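Local coordinates for protein putative glycosidase ph117-related (Bacteroides thetaiotaomicron, PDB 5A7V) that probably cleaves or phosphorolyses beta-linked mannosides and holds mannopyranose in its binding pocket, at residues 225-229 against 245-249; 257-261 against 319-324; 327-333 against 383-387. One frame throughout, in Å; residues are numbered along the deposited sequence. Where two conformers were deposited one is given.

Contact 1 of 3, residues 225-229 against 245-249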
loop_
_atom_site.group_PDB
_atom_site.type_symbol
_atom_site.label_atom_id
_atom_site.label_comp_id
_atom_site.label_asym_id
_atom_site.label_seq_id
_atom_site.Cartn_x
_atom_site.Cartn_y
_atom_site.Cartn_z
ATOM N N TYR A 225 -17.821 8.887 1.958
ATOM C CA TYR A 225 -16.454 8.379 2.027
ATOM C C TYR A 225 -15.731 8.615 0.677
ATOM O O TYR A 225 -16.376 8.758 -0.367
ATOM C CB TYR A 225 -16.478 6.907 2.429
ATOM C CG TYR A 225 -17.168 6.676 3.754
ATOM C CD1 TYR A 225 -16.549 7.085 4.932
ATOM C CD2 TYR A 225 -18.429 6.081 3.820
ATOM C CE1 TYR A 225 -17.144 6.897 6.155
ATOM C CE2 TYR A 225 -19.047 5.870 5.074
ATOM C CZ TYR A 225 -18.394 6.311 6.219
ATOM O OH TYR A 225 -18.983 6.074 7.454
ATOM N N PHE A 226 -14.402 8.579 0.714
ATOM C CA PHE A 226 -13.585 8.928 -0.436
ATOM C C PHE A 226 -12.365 7.998 -0.505
ATOM O O PHE A 226 -11.776 7.685 0.528
ATOM C CB PHE A 226 -13.128 10.386 -0.331
ATOM C CG PHE A 226 -12.448 10.892 -1.576
ATOM C CD1 PHE A 226 -11.101 10.631 -1.834
ATOM C CD2 PHE A 226 -13.166 11.609 -2.517
ATOM C CE1 PHE A 226 -10.495 11.087 -2.984
ATOM C CE2 PHE A 226 -12.544 12.045 -3.677
ATOM C CZ PHE A 226 -11.204 11.786 -3.904
ATOM N N MET A 227 -12.000 7.587 -1.727
ATOM C CA MET A 227 -10.836 6.735 -1.926
ATOM C C MET A 227 -10.094 7.166 -3.201
ATOM O O MET A 227 -10.714 7.322 -4.263
ATOM C CB MET A 227 -11.310 5.270 -2.080
ATOM C CG MET A 227 -10.214 4.261 -2.303
ATOM S SD MET A 227 -10.813 2.547 -2.376
ATOM C CE MET A 227 -11.877 2.501 -3.824
ATOM N N TYR A 228 -8.777 7.320 -3.081
ATOM C CA TYR A 228 -7.874 7.373 -4.276
ATOM C C TYR A 228 -7.536 5.937 -4.612
ATOM O O TYR A 228 -7.288 5.135 -3.715
ATOM C CB TYR A 228 -6.588 8.170 -3.951
ATOM C CG TYR A 228 -6.830 9.603 -3.506
ATOM C CD1 TYR A 228 -6.903 10.634 -4.412
ATOM C CD2 TYR A 228 -6.987 9.922 -2.178
ATOM C CE1 TYR A 228 -7.170 11.932 -4.029
ATOM C CE2 TYR A 228 -7.226 11.223 -1.773
ATOM C CZ TYR A 228 -7.307 12.237 -2.702
ATOM O OH TYR A 228 -7.587 13.512 -2.270
ATOM N N TRP A 229 -7.456 5.613 -5.905
ATOM C CA TRP A 229 -7.109 4.266 -6.263
ATOM C C TRP A 229 -6.424 4.220 -7.621
ATOM O O TRP A 229 -6.594 5.133 -8.425
ATOM C CB TRP A 229 -8.387 3.366 -6.208
ATOM C CG TRP A 229 -9.393 3.735 -7.229
ATOM C CD1 TRP A 229 -10.379 4.683 -7.104
ATOM C CD2 TRP A 229 -9.538 3.171 -8.528
ATOM N NE1 TRP A 229 -11.109 4.773 -8.256
ATOM C CE2 TRP A 229 -10.603 3.879 -9.174
ATOM C CE3 TRP A 229 -8.812 2.217 -9.264
ATOM C CZ2 TRP A 229 -11.013 3.591 -10.468
ATOM C CZ3 TRP A 229 -9.215 1.957 -10.567
ATOM C CH2 TRP A 229 -10.296 2.660 -11.165
ATOM N N TRP A 245 -18.295 1.248 -4.220
ATOM C CA TRP A 245 -17.601 2.502 -4.594
ATOM C C TRP A 245 -17.959 2.915 -6.012
ATOM O O TRP A 245 -18.087 2.064 -6.898
ATOM C CB TRP A 245 -16.070 2.284 -4.441
ATOM C CG TRP A 245 -15.659 2.099 -3.013
ATOM C CD1 TRP A 245 -15.666 0.910 -2.276
ATOM C CD2 TRP A 245 -15.252 3.133 -2.089
ATOM N NE1 TRP A 245 -15.288 1.172 -0.996
ATOM C CE2 TRP A 245 -15.022 2.512 -0.834
ATOM C CE3 TRP A 245 -15.061 4.526 -2.196
ATOM C CZ2 TRP A 245 -14.585 3.218 0.278
ATOM C CZ3 TRP A 245 -14.687 5.222 -1.082
ATOM C CH2 TRP A 245 -14.457 4.582 0.148
ATOM N N THR A 246 -18.101 4.235 -6.216
ATOM C CA THR A 246 -18.491 4.805 -7.493
ATOM C C THR A 246 -17.330 5.647 -8.017
ATOM O O THR A 246 -17.026 6.691 -7.442
ATOM C CB THR A 246 -19.767 5.632 -7.318
ATOM O OG1 THR A 246 -20.816 4.792 -6.818
ATOM C CG2 THR A 246 -20.185 6.280 -8.636
ATOM N N PRO A 247 -16.631 5.150 -9.075
ATOM C CA PRO A 247 -15.527 5.940 -9.610
ATOM C C PRO A 247 -15.955 7.275 -10.180
ATOM O O PRO A 247 -17.071 7.396 -10.694
ATOM C CB PRO A 247 -14.938 5.056 -10.710
ATOM C CG PRO A 247 -15.394 3.691 -10.444
ATOM C CD PRO A 247 -16.756 3.854 -9.759
ATOM N N TYR A 248 -15.049 8.259 -10.088
ATOM C CA TYR A 248 -15.235 9.522 -10.801
ATOM C C TYR A 248 -14.968 9.260 -12.297
ATOM O O TYR A 248 -13.941 8.661 -12.652
ATOM C CB TYR A 248 -14.300 10.627 -10.316
ATOM C CG TYR A 248 -14.663 11.292 -9.023
ATOM C CD1 TYR A 248 -14.294 10.728 -7.819
ATOM C CD2 TYR A 248 -15.340 12.497 -9.000
ATOM C CE1 TYR A 248 -14.621 11.318 -6.586
ATOM C CE2 TYR A 248 -15.664 13.107 -7.787
ATOM C CZ TYR A 248 -15.311 12.502 -6.576
ATOM O OH TYR A 248 -15.566 13.116 -5.362
ATOM N N VAL A 249 -15.846 9.772 -13.149
ATOM C CA VAL A 249 -15.773 9.538 -14.564
ATOM C C VAL A 249 -15.843 10.850 -15.334
ATOM O O VAL A 249 -16.292 11.889 -14.845
ATOM C CB VAL A 249 -16.868 8.548 -15.079
ATOM C CG1 VAL A 249 -16.680 7.181 -14.444
ATOM C CG2 VAL A 249 -18.282 9.082 -14.886
#
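M227 lies over one face of the W245 indole in a Met-aromatic contact, within a blade of the five-bladed beta-propeller expected of a GH130 protein. Strands 225-229 and 246-247 do not pair directly; strand 235-239 runs between them, so the two segments meet through side chains, with no hydrogen bond across. The evidence for a facial approach is threefold. CB of M227 stands 4.0 Å from the centroid of the six-membered ring of W245. SD of M227 is 4.5 Å from the same centroid, and it sits only 10° off the ring normal. CE of M227, finally, is 3.8 Å from CD2 of W245. The thioether reaches this place with an extended chain as far as SD and a turn at chi3 (64°), which brings CE across toward the five-membered ring. At the far end of the indole, CB of Y225 comes within 3.8 Å of CH2 of W245. F226 and Y248 meet at their margins, planes 51° apart: Y248 OH lies in the plane of the F226 ring, 3.6 Å from its CE2. Along the strand, CZ2 of W229 packs on CB of P247 at 4.2 Å.

In the next shell, L171 and I173 of the neighbouring strand 169-176 touch M227 and W245 respectively. M227 is backbone-bonded to A237, and NE1 of W229 donates to the backbone O of A236.

Contact 2 of 3, residues 257-261 against 319-324; sequences KLFSP and TRFITR
F259 presents one face of its ring to F321, with F321 CE1 4.0 Å above the plane and displaced toward the rim. The F321 ring in turn is covered on both faces: F259 CB lies over one, and T323 N sits 3.7 Å above the centre of the other, while CG of its neighbour R324 fills an edge. The two rings are inclined at 42°, neither stacked nor perpendicular. I322 and T323 both face L312, a classic beta bulge in strand 320-324, the last strand of its propeller blade. The opposing residues, 257-261, belong to the connection that leads from the preceding blade into strand 270-280.

The third flat group is the R324 guanidinium. F259 CD2 approaches one of its faces, 3.5 Å from NH1 of R324, with ring and guanidinium planes 68° apart. Its edge is turned to the backbone: NH1 and NH2 of R324 both donate, end-on, to S260 O, at 2.9 and 3.0 Å, and that oxygen is nearly in the guanidinium plane. NH2 approaches S260 O almost head-on, with a C=O...N angle of 164°; NH1 comes in tilted from the carbonyl plane. NH1 of R324 also forms a salt bridge with D267, whose negative charge probably eases the closeness of the R324 and R262 side chains.

On the other side of the ring pair, L258 CG rests on T319 O at 3.7 Å. A water donates to L258 O (2.9 Å) and to T319 O, and accepts from F321 N.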
loop_
_atom_site.group_PDB
_atom_site.type_symbol
_atom_site.label_atom_id
_atom_site.label_comp_id
_atom_site.label_asym_id
_atom_site.label_seq_id
_atom_site.Cartn_x
_atom_site.Cartn_y
_atom_site.Cartn_z
ATOM N N LYS A 257 -8.819 10.674 -14.779
ATOM C CA LYS A 257 -7.442 10.639 -14.240
ATOM C C LYS A 257 -7.197 11.878 -13.411
ATOM O O LYS A 257 -7.243 13.014 -13.953
ATOM C CB LYS A 257 -6.414 10.540 -15.377
ATOM C CG LYS A 257 -6.523 9.288 -16.202
ATOM C CD LYS A 257 -5.775 9.445 -17.543
ATOM C CE LYS A 257 -5.946 8.237 -18.404
ATOM N NZ LYS A 257 -5.300 8.432 -19.748
ATOM N N LEU A 258 -6.915 11.733 -12.114
ATOM C CA LEU A 258 -6.567 12.865 -11.272
ATOM C C LEU A 258 -5.147 13.373 -11.527
ATOM O O LEU A 258 -4.931 14.584 -11.527
ATOM C CB LEU A 258 -6.716 12.499 -9.769
ATOM C CG LEU A 258 -8.105 12.521 -9.153
ATOM C CD1 LEU A 258 -9.217 11.960 -9.958
ATOM C CD2 LEU A 258 -8.074 12.047 -7.719
ATOM N N PHE A 259 -4.217 12.424 -11.684
ATOM C CA PHE A 259 -2.878 12.700 -12.262
ATOM C C PHE A 259 -2.308 11.389 -12.744
ATOM O O PHE A 259 -2.857 10.311 -12.489
ATOM C CB PHE A 259 -1.945 13.457 -11.293
ATOM C CG PHE A 259 -1.396 12.676 -10.119
ATOM C CD1 PHE A 259 -2.039 12.646 -8.887
ATOM C CD2 PHE A 259 -0.137 12.044 -10.222
ATOM C CE1 PHE A 259 -1.490 12.000 -7.791
ATOM C CE2 PHE A 259 0.422 11.404 -9.153
ATOM C CZ PHE A 259 -0.265 11.345 -7.918
ATOM N N SER A 260 -1.200 11.515 -13.488
ATOM C CA SER A 260 -0.649 10.406 -14.223
ATOM C C SER A 260 0.885 10.401 -14.133
ATOM O O SER A 260 1.498 11.389 -13.702
ATOM C CB SER A 260 -1.037 10.584 -15.702
ATOM O OG SER A 260 -2.457 10.458 -15.856
ATOM N N PRO A 261 1.489 9.293 -14.555
ATOM C CA PRO A 261 2.956 9.307 -14.727
ATOM C C PRO A 261 3.402 10.433 -15.648
ATOM O O PRO A 261 2.642 10.901 -16.495
ATOM C CB PRO A 261 3.272 7.935 -15.318
ATOM C CG PRO A 261 2.100 7.075 -14.935
ATOM C CD PRO A 261 0.911 7.995 -14.951
ATOM N N THR A 319 -10.512 15.767 -5.369
ATOM C CA THR A 319 -10.000 15.368 -6.670
ATOM C C THR A 319 -9.094 16.406 -7.306
ATOM O O THR A 319 -8.539 16.088 -8.364
ATOM C CB THR A 319 -11.116 15.024 -7.651
ATOM O OG1 THR A 319 -11.863 16.203 -7.975
ATOM C CG2 THR A 319 -12.036 13.918 -7.092
ATOM N N ARG A 320 -8.922 17.590 -6.695
ATOM C CA ARG A 320 -8.146 18.657 -7.296
ATOM C C ARG A 320 -6.680 18.577 -6.890
ATOM O O ARG A 320 -6.286 18.918 -5.784
ATOM C CB ARG A 320 -8.704 20.011 -6.896
ATOM C CG ARG A 320 -8.060 21.178 -7.666
ATOM C CD ARG A 320 -8.671 22.530 -7.308
ATOM N NE ARG A 320 -8.020 23.080 -6.156
ATOM C CZ ARG A 320 -6.773 23.595 -6.094
ATOM N NH1 ARG A 320 -5.946 23.634 -7.151
ATOM N NH2 ARG A 320 -6.317 24.039 -4.935
ATOM N N PHE A 321 -5.876 18.131 -7.861
ATOM C CA PHE A 321 -4.421 18.040 -7.686
ATOM C C PHE A 321 -3.766 19.413 -7.495
ATOM O O PHE A 321 -4.075 20.336 -8.257
ATOM C CB PHE A 321 -3.852 17.342 -8.912
ATOM C CG PHE A 321 -2.328 17.294 -8.978
ATOM C CD1 PHE A 321 -1.612 16.303 -8.323
ATOM C CD2 PHE A 321 -1.619 18.263 -9.717
ATOM C CE1 PHE A 321 -0.236 16.220 -8.440
ATOM C CE2 PHE A 321 -0.234 18.187 -9.815
ATOM C CZ PHE A 321 0.442 17.178 -9.175
ATOM N N ILE A 322 -2.894 19.536 -6.505
ATOM C CA ILE A 322 -2.109 20.745 -6.269
ATOM C C ILE A 322 -0.648 20.581 -6.718
ATOM O O ILE A 322 -0.158 21.410 -7.463
ATOM C CB ILE A 322 -2.192 21.201 -4.810
ATOM C CG1 ILE A 322 -3.656 21.480 -4.416
ATOM C CG2 ILE A 322 -1.345 22.451 -4.584
ATOM C CD1 ILE A 322 -3.861 21.823 -2.962
ATOM N N THR A 323 0.037 19.536 -6.222
ATOM C CA THR A 323 1.476 19.373 -6.481
ATOM C C THR A 323 1.886 17.977 -6.062
ATOM O O THR A 323 1.146 17.241 -5.379
ATOM C CB THR A 323 2.292 20.440 -5.727
ATOM O OG1 THR A 323 3.682 20.349 -6.132
ATOM C CG2 THR A 323 2.168 20.335 -4.227
ATOM N N ARG A 324 3.095 17.600 -6.506
ATOM C CA ARG A 324 3.736 16.368 -6.079
ATOM C C ARG A 324 5.226 16.583 -5.934
ATOM O O ARG A 324 5.778 17.522 -6.506
ATOM C CB ARG A 324 3.440 15.197 -7.024
ATOM C CG ARG A 324 3.897 15.395 -8.462
ATOM C CD ARG A 324 3.662 14.176 -9.327
ATOM N NE ARG A 324 3.248 14.562 -10.691
ATOM C CZ ARG A 324 2.838 13.714 -11.621
ATOM N NH1 ARG A 324 3.083 12.418 -11.503
ATOM N NH2 ARG A 324 2.242 14.140 -12.703
HETATM O O HOH W 1 -6.715 16.489 -10.287
#

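Contact 3 of 3, residues 327-333 against 383-387; sequences EPFFRPM and ADPLP
R331 reaches across to the carbonyl of P385 with an extended chain. With chi1 at 67°, CG leaves CB between the backbone N and carbonyl carbon and passes 4.1 Å from OD2 of D384; CD then approaches P385 O. Beyond it NE and NH2 of R331 take that oxygen side-on, each at 2.9 Å. The NE bond runs nearly in line with the C=O (176°), whereas NH2 comes from above the carbonyl plane, although the oxygen lies in the guanidinium plane. One face of the guanidinium carries P387 CD.

These residues join the loop leaving strand 320-324, between two propeller blades, to the C-terminal tail. D384 fixes the tail beside the start of the arginine: its OD2 accepts from R331 N at 2.8 Å through the anti lone pair, while OD1 forms a salt bridge with R44. The backbone adds D384 N to F329 O (3.0 Å, 166° at the hydrogen). At the start of the loop, E327, whose carboxylate is held by Y301 and R300, lays its CG 3.7 Å from L386 CD2.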
loop_
_atom_site.group_PDB
_atom_site.type_symbol
_atom_site.label_atom_id
_atom_site.label_comp_id
_atom_site.label_asym_id
_atom_site.label_seq_id
_atom_site.Cartn_x
_atom_site.Cartn_y
_atom_site.Cartn_z
ATOM N N GLU A 327 11.186 14.401 -6.645
ATOM C CA GLU A 327 12.139 13.320 -6.340
ATOM C C GLU A 327 11.454 12.424 -5.317
ATOM O O GLU A 327 10.687 12.918 -4.484
ATOM C CB GLU A 327 13.437 13.863 -5.735
ATOM C CG GLU A 327 14.131 14.965 -6.554
ATOM C CD GLU A 327 14.622 14.519 -7.850
ATOM O OE1 GLU A 327 14.730 13.310 -8.077
ATOM O OE2 GLU A 327 14.993 15.423 -8.654
ATOM N N PRO A 328 11.738 11.127 -5.321
ATOM C CA PRO A 328 11.107 10.267 -4.312
ATOM C C PRO A 328 11.630 10.598 -2.943
ATOM O O PRO A 328 12.794 10.921 -2.775
ATOM C CB PRO A 328 11.495 8.858 -4.750
ATOM C CG PRO A 328 12.824 9.023 -5.484
ATOM C CD PRO A 328 12.720 10.385 -6.149
ATOM N N PHE A 329 10.769 10.468 -1.924
ATOM C CA PHE A 329 11.192 10.723 -0.523
ATOM C C PHE A 329 11.804 9.467 0.138
ATOM O O PHE A 329 12.485 9.570 1.167
ATOM C CB PHE A 329 10.051 11.272 0.375
ATOM C CG PHE A 329 8.961 10.266 0.731
ATOM C CD1 PHE A 329 7.966 9.937 -0.149
ATOM C CD2 PHE A 329 9.010 9.615 1.947
ATOM C CE1 PHE A 329 6.992 8.992 0.171
ATOM C CE2 PHE A 329 8.043 8.685 2.285
ATOM C CZ PHE A 329 7.029 8.383 1.422
ATOM N N PHE A 330 11.557 8.311 -0.472
ATOM C CA PHE A 330 11.948 7.001 0.096
ATOM C C PHE A 330 12.164 6.118 -1.118
ATOM O O PHE A 330 11.323 6.036 -2.019
ATOM C CB PHE A 330 10.823 6.493 1.011
ATOM C CG PHE A 330 11.225 5.402 1.984
ATOM C CD1 PHE A 330 11.985 5.701 3.088
ATOM C CD2 PHE A 330 10.840 4.089 1.792
ATOM C CE1 PHE A 330 12.365 4.707 3.984
ATOM C CE2 PHE A 330 11.216 3.102 2.680
ATOM C CZ PHE A 330 11.972 3.429 3.780
ATOM N N ARG A 331 13.321 5.445 -1.148
ATOM C CA ARG A 331 13.690 4.639 -2.320
ATOM C C ARG A 331 14.533 3.468 -1.856
ATOM O O ARG A 331 15.022 3.473 -0.722
ATOM C CB ARG A 331 14.422 5.475 -3.382
ATOM C CG ARG A 331 15.788 5.970 -2.963
ATOM C CD ARG A 331 16.376 6.863 -4.032
ATOM N NE ARG A 331 17.649 7.461 -3.661
ATOM C CZ ARG A 331 18.838 6.879 -3.864
ATOM N NH1 ARG A 331 18.936 5.701 -4.447
ATOM N NH2 ARG A 331 19.917 7.524 -3.467
ATOM N N PRO A 332 14.740 2.477 -2.743
ATOM C CA PRO A 332 15.580 1.369 -2.270
ATOM C C PRO A 332 17.018 1.797 -1.928
ATOM O O PRO A 332 17.709 2.424 -2.759
ATOM C CB PRO A 332 15.569 0.379 -3.446
ATOM C CG PRO A 332 14.197 0.599 -4.062
ATOM C CD PRO A 332 14.063 2.124 -3.996
ATOM N N MET A 333 17.451 1.474 -0.718
ATOM C CA MET A 333 18.772 1.812 -0.214
ATOM C C MET A 333 19.527 0.580 0.299
ATOM O O MET A 333 20.724 0.466 0.100
ATOM C CB MET A 333 18.693 2.842 0.907
ATOM C CG MET A 333 18.117 4.193 0.545
ATOM S SD MET A 333 19.021 5.158 -0.619
ATOM C CE MET A 333 20.477 5.548 0.368
ATOM N N ALA A 383 14.951 12.946 4.323
ATOM C CA ALA A 383 14.456 12.036 3.289
ATOM C C ALA A 383 15.649 11.209 2.750
ATOM O O ALA A 383 16.831 11.528 3.010
ATOM C CB ALA A 383 13.749 12.782 2.187
ATOM N N ASP A 384 15.346 10.156 1.986
ATOM C CA ASP A 384 16.457 9.423 1.354
ATOM C C ASP A 384 17.190 10.367 0.391
ATOM O O ASP A 384 16.573 11.208 -0.273
ATOM C CB ASP A 384 15.972 8.184 0.623
ATOM C CG ASP A 384 15.684 6.973 1.532
ATOM O OD1 ASP A 384 16.174 6.961 2.693
ATOM O OD2 ASP A 384 15.006 6.037 1.048
ATOM N N PRO A 385 18.524 10.241 0.315
ATOM C CA PRO A 385 19.280 11.196 -0.480
ATOM C C PRO A 385 19.060 11.007 -1.983
ATOM O O PRO A 385 18.607 9.943 -2.434
ATOM C CB PRO A 385 20.718 10.839 -0.140
ATOM C CG PRO A 385 20.663 9.393 0.218
ATOM C CD PRO A 385 19.369 9.231 0.957
ATOM N N LEU A 386 19.386 12.057 -2.734
ATOM C CA LEU A 386 19.401 11.914 -4.195
ATOM C C LEU A 386 20.549 10.999 -4.625
ATOM O O LEU A 386 21.552 10.934 -3.925
ATOM C CB LEU A 386 19.475 13.287 -4.841
ATOM C CG LEU A 386 18.362 14.251 -4.413
ATOM C CD1 LEU A 386 18.411 15.499 -5.256
ATOM C CD2 LEU A 386 16.954 13.644 -4.510
ATOM N N PRO A 387 20.397 10.295 -5.750
ATOM C CA PRO A 387 21.490 9.438 -6.248
ATOM C C PRO A 387 22.744 10.207 -6.683
ATOM O O PRO A 387 23.846 9.616 -6.701
ATOM C CB PRO A 387 20.860 8.647 -7.397
ATOM C CG PRO A 387 19.481 9.062 -7.510
ATOM C CD PRO A 387 19.187 10.165 -6.560
HETATM O O HOH W 2 15.543 9.729 -2.842
#

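The three contacts follow one another along the chain, each closing before the next opens. Contacts 1 and 2 have centres about 14 Å apart and touch directly: CG2 of T319 packs 3.6 Å from CZ of Y248, and CD2 of L258 lies 3.8 Å from CD1 of Y228. Contact 1 lies within one propeller blade, and contact 2 ties the connection leaving that blade to the last strand of the next. Contact 3, its centre about 21 Å from that of contact 2 and about 30 Å from that of contact 1, brings in the C-terminal tail. All are framework packing beside the sugar site: the side chains of W229 and P261 lie about 11 Å from a bound alpha-D-mannopyranose.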